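Local coordinates for uncharacterized protein AF_1796 (Archaeoglobus fulgidus, PDB 1VIM) that is a SIS-family protein of the PHI subfamily that probably binds a sugar-phosphate-like ligand and may act as an isomerase, at the interface of chains A and B. Residues are numbered along the deposited sequence; one frame, centred on the assembly and turned at random. Chains: chain A/B, Hypothetical protein AF1796.

The interface of chains A and B. Residues chain A 153-154, 157-158, 160; chain B 68, 71, 178, 185, 188.
A:Leu158 and B:Glu185 meet where two SIS-domain subunits of the PHI subfamily pack together about a two-fold axis. The pairing may well be the one used in solution, but the structure alone does not show this. B:Glu185 OE2 accepts a hydrogen bond from the backbone N-H of A:Leu158, N to OE2 2.8 Å and nearly straight at 167°. OE2 uses the lone pair that faces away from OE1. CG of B:Glu185 lies anti to its backbone N (chi1 -176°), and the extended chain carries the carboxylate across to the 3-10 turn 157-159. A:Ser153 OG adds a weak hydrogen bond to the same oxygen. The backbone N of B:Glu185 is linked through water 3 to A:Gln154 OE1.

The A:Leu158 side chain spreads over chain B. Its CD1 sits above the B:His71 ring plane, just outside the ND1 rim, CD1 to ND1 3.6 Å, and CD2 lies near the B:Glu185 CG methylene. A:Pro157 turns its ring tip, CG, to B:Met178 SD, tip to tip at 3.6 Å, and also touches B:Leu188 CD2.

B:Arg68 reaches in from helix 57-71, its chain folding twice past CB to bring the guanidinium to the 3-10 turn. Its NH2 donates to A:Thr160 OG1 at 2.9 Å; the oxygen lies 15° out of the guanidinium plane. That hydroxyl in turn donates to A:Pro157 O, 2.7 Å from OG1. NH1 donates a hydrogen bond to B:His71 ND1, 2.9 Å away and nearly coplanar, which helps to hold both flat groups. Water 1 joins NE to A:Thr160 OG1, and water 2, in the guanidinium plane, joins NH2 to A:Leu158 O. A leucine in place of B:Arg68 would probably leave A:Thr160 OG1 without its cross-chain donor and B:His71 freer to turn.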
ATOM      1  N   SER A 153      -8.160 -22.369 -17.314  1.00 11.48           N
ATOM      2  CA  SER A 153      -8.627 -21.512 -16.243  1.00 12.39           C
ATOM      3  C   SER A 153      -9.101 -22.286 -15.023  1.00 11.46           C
ATOM      4  O   SER A 153      -9.203 -21.730 -13.909  1.00 12.19           O
ATOM      5  CB  SER A 153      -9.766 -20.635 -16.747  1.00 13.64           C
ATOM      6  OG  SER A 153      -9.270 -19.741 -17.758  0.65 15.64           O
ATOM      7  N   GLN A 154      -9.395 -23.579 -15.196  1.00 11.11           N
ATOM      8  CA  GLN A 154      -9.750 -24.407 -14.042  1.00 11.93           C
ATOM      9  C   GLN A 154      -8.566 -24.595 -13.067  1.00 12.14           C
ATOM     10  O   GLN A 154      -8.757 -24.696 -11.866  1.00 14.49           O
ATOM     11  CB  GLN A 154     -10.277 -25.771 -14.491  1.00 12.75           C
ATOM     12  CG  GLN A 154     -10.711 -26.704 -13.361  1.00 15.54           C
ATOM     13  CD  GLN A 154     -11.784 -26.099 -12.475  1.00 17.63           C
ATOM     14  OE1 GLN A 154     -12.829 -25.664 -12.973  1.00 21.94           O
ATOM     15  NE2 GLN A 154     -11.545 -26.076 -11.173  1.00 18.83           N
ATOM     16  N   PRO A 157      -6.892 -19.759 -12.731  1.00  9.49           N
ATOM     17  CA  PRO A 157      -8.022 -18.860 -12.999  1.00  9.55           C
ATOM     18  C   PRO A 157      -7.592 -17.404 -13.123  1.00  8.82           C
ATOM     19  O   PRO A 157      -6.532 -17.006 -12.578  1.00  9.51           O
ATOM     20  CB  PRO A 157      -8.899 -19.048 -11.751  1.00  9.01           C
ATOM     21  CG  PRO A 157      -7.923 -19.359 -10.641  1.00  9.38           C
ATOM     22  CD  PRO A 157      -6.931 -20.274 -11.348  1.00  9.86           C
ATOM     23  N   LEU A 158      -8.426 -16.600 -13.773  1.00 10.66           N
ATOM     24  CA  LEU A 158      -8.313 -15.147 -13.722  1.00 11.85           C
ATOM     25  C   LEU A 158      -6.943 -14.651 -14.151  1.00 13.36           C
ATOM     26  O   LEU A 158      -6.433 -13.685 -13.592  1.00 15.10           O
ATOM     27  CB  LEU A 158      -8.636 -14.601 -12.324  1.00 12.53           C
ATOM     28  CG  LEU A 158     -10.096 -14.771 -11.867  1.00 13.44           C
ATOM     29  CD1 LEU A 158     -10.250 -14.151 -10.470  1.00 14.94           C
ATOM     30  CD2 LEU A 158     -11.182 -14.301 -12.894  1.00 16.17           C
ATOM     31  N   THR A 160      -3.944 -16.117 -13.890  1.00 10.74           N
ATOM     32  CA  THR A 160      -2.807 -16.635 -13.119  1.00  9.61           C
ATOM     33  C   THR A 160      -1.616 -17.012 -13.978  1.00  9.23           C
ATOM     34  O   THR A 160      -0.483 -16.727 -13.611  1.00  9.53           O
ATOM     35  CB  THR A 160      -3.285 -17.888 -12.343  1.00  9.20           C
ATOM     36  OG1 THR A 160      -4.165 -17.488 -11.278  1.00 12.00           O
ATOM     37  CG2 THR A 160      -2.132 -18.610 -11.637  1.00  9.68           C
TER
ATOM     38  N   ARG B  68      -6.287 -14.187  -3.861  1.00  7.18           N
ATOM     39  CA  ARG B  68      -6.866 -15.455  -4.340  1.00  7.95           C
ATOM     40  C   ARG B  68      -7.683 -16.176  -3.267  1.00  7.80           C
ATOM     41  O   ARG B  68      -8.753 -16.733  -3.560  1.00  8.23           O
ATOM     42  CB  ARG B  68      -5.782 -16.375  -4.894  1.00 10.20           C
ATOM     43  CG  ARG B  68      -6.310 -17.396  -5.894  1.00 15.59           C
ATOM     44  CD  ARG B  68      -6.906 -16.813  -7.200  1.00 13.24           C
ATOM     45  NE  ARG B  68      -6.055 -16.513  -8.361  1.00 12.17           N
ATOM     46  CZ  ARG B  68      -6.052 -15.341  -9.024  1.00 10.44           C
ATOM     47  NH1 ARG B  68      -6.835 -14.315  -8.637  1.00 10.35           N
ATOM     48  NH2 ARG B  68      -5.258 -15.140 -10.043  1.00 12.55           N
ATOM     49  N   HIS B  71     -10.970 -14.668  -3.347  1.00  7.19           N
ATOM     50  CA  HIS B  71     -11.737 -15.169  -4.481  1.00  7.54           C
ATOM     51  C   HIS B  71     -12.305 -16.557  -4.227  1.00  7.76           C
ATOM     52  O   HIS B  71     -13.379 -16.880  -4.754  1.00  9.20           O
ATOM     53  CB  HIS B  71     -10.842 -15.249  -5.729  1.00  8.47           C
ATOM     54  CG  HIS B  71     -10.324 -13.923  -6.163  1.00  7.12           C
ATOM     55  ND1 HIS B  71      -9.221 -13.782  -6.991  1.00  7.60           N
ATOM     56  CD2 HIS B  71     -10.781 -12.673  -5.906  1.00  8.17           C
ATOM     57  CE1 HIS B  71      -9.019 -12.488  -7.204  1.00  7.11           C
ATOM     58  NE2 HIS B  71      -9.942 -11.793  -6.543  1.00  7.93           N
ATOM     59  N   MET B 178      -9.415 -25.205  -5.284  1.00  9.20           N
ATOM     60  CA  MET B 178     -10.528 -25.135  -6.234  1.00 10.35           C
ATOM     61  C   MET B 178     -11.083 -26.508  -6.523  1.00 11.06           C
ATOM     62  O   MET B 178     -12.300 -26.721  -6.566  1.00 12.04           O
ATOM     63  CB  MET B 178     -10.058 -24.520  -7.534  1.00 12.04           C
ATOM     64  CG  MET B 178      -9.882 -23.034  -7.440  1.00 13.33           C
ATOM     65  SD  MET B 178      -9.213 -22.317  -8.956  1.00 14.60           S
ATOM     66  CE  MET B 178     -10.595 -22.433 -10.086  1.00 13.45           C
ATOM     67  N   GLU B 185     -13.684 -21.185 -12.475  1.00 12.98           N
ATOM     68  CA  GLU B 185     -13.283 -19.795 -12.613  1.00 12.54           C
ATOM     69  C   GLU B 185     -14.461 -18.843 -12.378  1.00 12.26           C
ATOM     70  O   GLU B 185     -14.292 -17.804 -11.757  1.00 12.62           O
ATOM     71  CB  GLU B 185     -12.646 -19.523 -13.966  1.00 13.98           C
ATOM     72  CG  GLU B 185     -12.135 -18.094 -14.109  1.00 15.97           C
ATOM     73  CD  GLU B 185     -11.556 -17.831 -15.469  1.00 16.92           C
ATOM     74  OE1 GLU B 185     -12.283 -18.007 -16.471  1.00 19.04           O
ATOM     75  OE2 GLU B 185     -10.368 -17.463 -15.561  1.00 15.80           O
ATOM     76  N   LEU B 188     -14.914 -17.726  -8.819  1.00 11.04           N
ATOM     77  CA  LEU B 188     -13.959 -16.720  -8.391  1.00 11.10           C
ATOM     78  C   LEU B 188     -14.245 -15.371  -9.016  1.00 11.80           C
ATOM     79  O   LEU B 188     -14.142 -14.331  -8.348  1.00 11.37           O
ATOM     80  CB  LEU B 188     -12.544 -17.173  -8.760  1.00 11.59           C
ATOM     81  CG  LEU B 188     -11.911 -18.212  -7.839  1.00 12.00           C
ATOM     82  CD1 LEU B 188     -12.677 -19.584  -7.764  1.00 14.19           C
ATOM     83  CD2 LEU B 188     -10.470 -18.437  -8.268  1.00 14.46           C
TER
HETATM   84  O   HOH W   1      -4.218 -18.689  -8.499  1.00 11.80           O
HETATM   85  O   HOH W   2      -5.336 -12.774 -11.558  1.00 19.34           O
HETATM   86  O   HOH W   3     -12.893 -22.950 -14.504  1.00 21.73           O